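Local coordinates for protein collagen adhesin (Staphylococcus aureus, PDB 2F68) that binds collagen, probably by closing its domains around the ligand, and so probably helps the bacterium adhere to host tissue, at residues 115-121 / 140-144; 202-208 / 251-257. One frame throughout, in Å; residues are numbered along the deposited sequence.

Contact 1: residues 115-121 / 140-144; sequences RNLTQTN and TVHKS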
loop_
_atom_site.group_PDB
_atom_site.type_symbol
_atom_site.label_atom_id
_atom_site.label_comp_id
_atom_site.label_asym_id
_atom_site.label_seq_id
_atom_site.Cartn_x
_atom_site.Cartn_y
_atom_site.Cartn_z
ATOM N N ARG A 115 2.033 9.381 7.335
ATOM C CA ARG A 115 3.196 8.946 8.107
ATOM C C ARG A 115 3.705 10.036 9.044
ATOM O O ARG A 115 3.762 11.210 8.672
ATOM C CB ARG A 115 4.326 8.511 7.167
ATOM C CG ARG A 115 4.188 7.100 6.596
ATOM C CD ARG A 115 4.644 6.023 7.584
ATOM N NE ARG A 115 5.957 6.306 8.166
ATOM C CZ ARG A 115 7.124 5.994 7.607
ATOM N NH1 ARG A 115 7.169 5.377 6.431
ATOM N NH2 ARG A 115 8.255 6.300 8.227
ATOM N N ASN A 116 4.070 9.636 10.260
ATOM C CA ASN A 116 4.727 10.525 11.211
ATOM C C ASN A 116 6.227 10.227 11.229
ATOM O O ASN A 116 6.674 9.267 11.862
ATOM C CB ASN A 116 4.116 10.373 12.610
ATOM C CG ASN A 116 4.386 11.574 13.510
ATOM O OD1 ASN A 116 5.500 12.097 13.561
ATOM N ND2 ASN A 116 3.360 12.006 14.234
ATOM N N LEU A 117 6.991 11.055 10.518
ATOM C CA LEU A 117 8.423 10.824 10.312
ATOM C C LEU A 117 9.268 11.100 11.555
ATOM O O LEU A 117 10.167 10.323 11.882
ATOM C CB LEU A 117 8.941 11.651 9.126
ATOM C CG LEU A 117 8.379 11.376 7.725
ATOM C CD1 LEU A 117 8.787 12.485 6.766
ATOM C CD2 LEU A 117 8.822 10.016 7.190
ATOM N N THR A 118 8.974 12.204 12.239
ATOM C CA THR A 118 9.737 12.616 13.420
ATOM C C THR A 118 9.314 11.885 14.698
ATOM O O THR A 118 10.019 11.946 15.710
ATOM C CB THR A 118 9.659 14.144 13.649
ATOM O OG1 THR A 118 8.296 14.579 13.564
ATOM C CG2 THR A 118 10.491 14.887 12.611
ATOM N N GLN A 119 8.175 11.193 14.635
ATOM C CA GLN A 119 7.595 10.467 15.775
ATOM C C GLN A 119 7.407 11.396 16.978
ATOM O O GLN A 119 8.136 11.309 17.971
ATOM C CB GLN A 119 8.439 9.235 16.147
ATOM C CG GLN A 119 8.662 8.234 15.010
ATOM C CD GLN A 119 7.415 7.441 14.645
ATOM O OE1 GLN A 119 6.523 7.238 15.470
ATOM N NE2 GLN A 119 7.355 6.981 13.400
ATOM N N THR A 120 6.420 12.283 16.874
ATOM C CA THR A 120 6.239 13.363 17.843
ATOM C C THR A 120 4.796 13.506 18.339
ATOM O O THR A 120 3.861 12.980 17.730
ATOM C CB THR A 120 6.744 14.717 17.269
ATOM O OG1 THR A 120 6.612 15.745 18.258
ATOM C CG2 THR A 120 5.964 15.111 16.016
ATOM N N ASN A 121 4.636 14.225 19.450
ATOM C CA ASN A 121 3.325 14.502 20.036
ATOM C C ASN A 121 3.099 15.999 20.268
ATOM O O ASN A 121 2.329 16.393 21.149
ATOM C CB ASN A 121 3.156 13.735 21.357
ATOM C CG ASN A 121 3.382 12.240 21.205
ATOM O OD1 ASN A 121 4.245 11.665 21.867
ATOM N ND2 ASN A 121 2.606 11.603 20.332
ATOM N N THR A 140 -4.608 14.583 11.101
ATOM C CA THR A 140 -3.796 14.322 12.287
ATOM C C THR A 140 -3.222 12.905 12.241
ATOM O O THR A 140 -3.969 11.922 12.225
ATOM C CB THR A 140 -4.607 14.530 13.590
ATOM O OG1 THR A 140 -5.271 15.800 13.545
ATOM C CG2 THR A 140 -3.699 14.486 14.812
ATOM N N VAL A 141 -1.894 12.814 12.211
ATOM C CA VAL A 141 -1.200 11.527 12.157
ATOM C C VAL A 141 -0.454 11.267 13.468
ATOM O O VAL A 141 0.570 11.895 13.747
ATOM C CB VAL A 141 -0.222 11.441 10.950
ATOM C CG1 VAL A 141 0.404 10.053 10.858
ATOM C CG2 VAL A 141 -0.934 11.785 9.647
ATOM N N HIS A 142 -0.982 10.339 14.264
ATOM C CA HIS A 142 -0.378 9.971 15.545
ATOM C C HIS A 142 0.878 9.129 15.337
ATOM O O HIS A 142 0.969 8.369 14.370
ATOM C CB HIS A 142 -1.385 9.217 16.419
ATOM C CG HIS A 142 -2.659 9.966 16.659
ATOM N ND1 HIS A 142 -2.774 10.957 17.611
ATOM C CD2 HIS A 142 -3.875 9.867 16.070
ATOM C CE1 HIS A 142 -4.005 11.436 17.598
ATOM N NE2 HIS A 142 -4.694 10.792 16.671
ATOM N N LYS A 143 1.839 9.270 16.249
ATOM C CA LYS A 143 3.119 8.565 16.154
ATOM C C LYS A 143 2.985 7.065 16.435
ATOM O O LYS A 143 2.006 6.621 17.043
ATOM C CB LYS A 143 4.164 9.202 17.082
ATOM C CG LYS A 143 3.984 8.890 18.565
ATOM C CD LYS A 143 5.175 9.371 19.381
ATOM C CE LYS A 143 5.275 8.641 20.716
ATOM N NZ LYS A 143 4.125 8.922 21.623
ATOM N N SER A 144 3.974 6.296 15.986
ATOM C CA SER A 144 4.002 4.850 16.192
ATOM C C SER A 144 4.395 4.501 17.626
ATOM O O SER A 144 5.318 5.090 18.190
ATOM C CB SER A 144 4.966 4.187 15.203
ATOM O OG SER A 144 4.935 2.775 15.324
#

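Contact 2: residues 202-208 / 251-257; sequences NINVTGT and YNSFSIN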
loop_
_atom_site.group_PDB
_atom_site.type_symbol
_atom_site.label_atom_id
_atom_site.label_comp_id
_atom_site.label_asym_id
_atom_site.label_seq_id
_atom_site.Cartn_x
_atom_site.Cartn_y
_atom_site.Cartn_z
ATOM N N ASN A 202 13.326 -12.978 -1.515
ATOM C CA ASN A 202 14.276 -12.451 -0.512
ATOM C C ASN A 202 14.010 -12.799 0.964
ATOM O O ASN A 202 12.882 -12.693 1.451
ATOM C CB ASN A 202 14.588 -10.947 -0.715
ATOM C CG ASN A 202 13.497 -10.022 -0.184
ATOM O OD1 ASN A 202 12.781 -9.386 -0.957
ATOM N ND2 ASN A 202 13.379 -9.930 1.138
ATOM N N ILE A 203 15.068 -13.215 1.660
ATOM C CA ILE A 203 14.990 -13.583 3.076
ATOM C C ILE A 203 16.007 -12.778 3.890
ATOM O O ILE A 203 17.185 -12.712 3.530
ATOM C CB ILE A 203 15.235 -15.109 3.311
ATOM C CG1 ILE A 203 14.414 -15.975 2.346
ATOM C CG2 ILE A 203 14.925 -15.499 4.754
ATOM C CD1 ILE A 203 15.179 -16.436 1.115
ATOM N N ASN A 204 15.542 -12.170 4.977
ATOM C CA ASN A 204 16.415 -11.436 5.891
ATOM C C ASN A 204 16.619 -12.189 7.203
ATOM O O ASN A 204 15.664 -12.430 7.947
ATOM C CB ASN A 204 15.869 -10.028 6.160
ATOM C CG ASN A 204 16.861 -9.143 6.904
ATOM O OD1 ASN A 204 18.060 -9.149 6.618
ATOM N ND2 ASN A 204 16.357 -8.370 7.860
ATOM N N VAL A 205 17.867 -12.564 7.472
ATOM C CA VAL A 205 18.217 -13.285 8.694
ATOM C C VAL A 205 19.049 -12.391 9.613
ATOM O O VAL A 205 20.039 -11.794 9.182
ATOM C CB VAL A 205 18.977 -14.608 8.399
ATOM C CG1 VAL A 205 19.068 -15.467 9.655
ATOM C CG2 VAL A 205 18.296 -15.390 7.280
ATOM N N THR A 206 18.630 -12.294 10.874
ATOM C CA THR A 206 19.342 -11.508 11.883
ATOM C C THR A 206 19.604 -12.331 13.141
ATOM O O THR A 206 18.734 -13.076 13.598
ATOM C CB THR A 206 18.577 -10.219 12.266
ATOM O OG1 THR A 206 17.210 -10.535 12.557
ATOM C CG2 THR A 206 18.629 -9.194 11.137
ATOM N N GLY A 207 20.807 -12.189 13.692
ATOM C CA GLY A 207 21.208 -12.916 14.895
ATOM C C GLY A 207 22.629 -13.439 14.807
ATOM O O GLY A 207 23.563 -12.679 14.547
ATOM N N THR A 208 22.785 -14.743 15.029
ATOM C CA THR A 208 24.092 -15.400 14.959
ATOM C C THR A 208 24.523 -15.595 13.503
ATOM O O THR A 208 25.701 -15.440 13.171
ATOM C CB THR A 208 24.083 -16.764 15.695
ATOM O OG1 THR A 208 23.392 -16.635 16.943
ATOM C CG2 THR A 208 25.505 -17.251 15.958
ATOM N N TYR A 251 18.360 -18.762 18.050
ATOM C CA TYR A 251 19.174 -17.534 18.100
ATOM C C TYR A 251 19.167 -16.716 16.799
ATOM O O TYR A 251 20.063 -15.898 16.567
ATOM C CB TYR A 251 20.620 -17.838 18.536
ATOM C CG TYR A 251 20.751 -18.822 19.680
ATOM C CD1 TYR A 251 20.437 -18.452 20.989
ATOM C CD2 TYR A 251 21.205 -20.122 19.455
ATOM C CE1 TYR A 251 20.561 -19.356 22.041
ATOM C CE2 TYR A 251 21.333 -21.033 20.500
ATOM C CZ TYR A 251 21.009 -20.643 21.790
ATOM O OH TYR A 251 21.135 -21.539 22.826
ATOM N N ASN A 252 18.151 -16.932 15.963
ATOM C CA ASN A 252 18.036 -16.246 14.675
ATOM C C ASN A 252 16.606 -15.841 14.331
ATOM O O ASN A 252 15.655 -16.566 14.632
ATOM C CB ASN A 252 18.609 -17.114 13.550
ATOM C CG ASN A 252 20.117 -17.258 13.629
ATOM O OD1 ASN A 252 20.856 -16.280 13.508
ATOM N ND2 ASN A 252 20.580 -18.485 13.827
ATOM N N SER A 253 16.469 -14.679 13.696
ATOM C CA SER A 253 15.177 -14.187 13.225
ATOM C C SER A 253 15.095 -14.287 11.706
ATOM O O SER A 253 16.010 -13.859 11.000
ATOM C CB SER A 253 14.954 -12.740 13.675
ATOM O OG SER A 253 13.661 -12.284 13.315
ATOM N N PHE A 254 13.997 -14.854 11.211
ATOM C CA PHE A 254 13.811 -15.062 9.776
ATOM C C PHE A 254 12.647 -14.237 9.234
ATOM O O PHE A 254 11.488 -14.478 9.581
ATOM C CB PHE A 254 13.601 -16.550 9.468
ATOM C CG PHE A 254 14.770 -17.423 9.838
ATOM C CD1 PHE A 254 14.834 -18.031 11.089
ATOM C CD2 PHE A 254 15.805 -17.644 8.933
ATOM C CE1 PHE A 254 15.913 -18.842 11.435
ATOM C CE2 PHE A 254 16.888 -18.454 9.270
ATOM C CZ PHE A 254 16.942 -19.054 10.524
ATOM N N SER A 255 12.966 -13.262 8.386
ATOM C CA SER A 255 11.956 -12.421 7.750
ATOM C C SER A 255 11.859 -12.740 6.260
ATOM O O SER A 255 12.768 -12.423 5.486
ATOM C CB SER A 255 12.268 -10.938 7.971
ATOM O OG SER A 255 11.238 -10.114 7.449
ATOM N N ILE A 256 10.757 -13.375 5.869
ATOM C CA ILE A 256 10.541 -13.772 4.478
ATOM C C ILE A 256 9.524 -12.858 3.793
ATOM O O ILE A 256 8.322 -12.920 4.069
ATOM C CB ILE A 256 10.122 -15.264 4.353
ATOM C CG1 ILE A 256 11.164 -16.172 5.018
ATOM C CG2 ILE A 256 9.925 -15.651 2.883
ATOM C CD1 ILE A 256 10.682 -17.584 5.300
ATOM N N ASN A 257 10.031 -12.007 2.907
ATOM C CA ASN A 257 9.207 -11.102 2.112
ATOM C C ASN A 257 8.824 -11.751 0.781
ATOM O O ASN A 257 9.435 -12.743 0.379
ATOM C CB ASN A 257 9.962 -9.782 1.884
ATOM C CG ASN A 257 9.153 -8.757 1.098
ATOM O OD1 ASN A 257 9.608 -8.252 0.071
ATOM N ND2 ASN A 257 7.952 -8.447 1.576
HETATM O O HOH W 1 14.795 -11.255 10.526
#

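Contact 1: residues 115-121 / 140-144
Where two strands run out into loops, side-chain amides can do the joining that a sheet would leave to backbone pairs, and residues 115-121 and 140-144 are a clear case. Three hydrogen bonds cross the gap, each made by a side chain of 115-121. Asn116 ND2 donates to Val141 O at 2.8 Å, Gln119 OE1 accepts from Ser144 N at 2.8 Å, and Lys143 NZ reaches Asn121 OD1, also at 2.8 Å. The amide of Asn116 works in both directions: while ND2 holds the end of strand 135-141, OD1 receives weak hydrogen bonds within its own segment from Gln119 N (3.0 Å) and Thr120 N (3.4 Å), bracing the turn. Gln119, at positive phi and psi (55°/73°), lies where the backbones come closest, its CA 4.9 Å from Lys143 CA. Van der Waals contacts add to this: Lys143 CB lies 3.5 Å from Gln119 OE1 and 3.8 Å from Thr120 N, and Val141 CG1 3.8 Å from Arg115 C. Asp29 accepts a hydrogen bond from Asn116 N. Bridging by side chains thus ties together the loops after strands 104-116 and 135-141, at one end of what is probably an immunoglobulin-like β-sandwich, as the bacterial Ig family of this region suggests.

Contact 2: residues 202-208 / 251-257
Strands 203-207 and 252-257 run antiparallel, and their side chains sort by face. On one face Ile203 pairs with Ile256 and Val205 with Phe254, both non-hydrogen-bonded pairs. The m rotamer of Phe254 carries its ring across the strand gap, so that Phe254 CE2 lies 3.7 Å from CG1 of the t-rotamer Val205; Ile203 CG2 meets Ile256 CG1 at 3.8 Å. Phe222 of helix 218-225 packs on Ile203 and Val205. The other face is polar and carries the hydrogen-bonded pairs. Asn204 and Ser255 exchange backbone bonds (Asn204 N to Ser255 O 2.8 Å, Ser255 N to Asn204 O 2.9 Å), as do Thr206 and Ser253 (Thr206 N to Ser253 O 3.1 Å, Ser253 N to Thr206 O 2.8 Å). Thr206, in p, sets OG1 3.3 Å from Ser253 CB, and a water joins Thr206 OG1, Ser253 OG and Asn204 O. Ser255, in t, hydrogen-bonds through OG to Asn172 OD1. At the strand end Gly207 adopts phi/psi 138°/-126°, where a CB would strike Tyr251 O and Asn252 OD1. Asn252, in m, turns OD1 to His209 N and, weakly, to Thr208 N (2.9 Å). The chemistry is thus two-sided: the apolar face packs partly on helix 218-225, through Phe222, while hydroxyls, amides and water dress the opposite face of this collagen-binding domain sheet.

In the fold
The two contacts belong to successive modules of one chain and share no sheet. Contact 1 closes first, joining the ends of strands 104-116 and 135-141 of the mixed sheet in the immunoglobulin-like part; contact 2 opens later, pairing strands 194-207 and 252-262 inside the five-stranded antiparallel sheet of the collagen-binding domain. Their centres lie 28 Å apart and their nearest atoms about 15 Å, without touching. The pair illustrates two ways of joining strands: backbone pairing inside a sheet, side-chain bridging at a loop-rich end. The chain probably passes to the second module after 140-144, where 145-148 are not modelled, consistent with a collagen hug, in which two domains and their linker would surround the ligand.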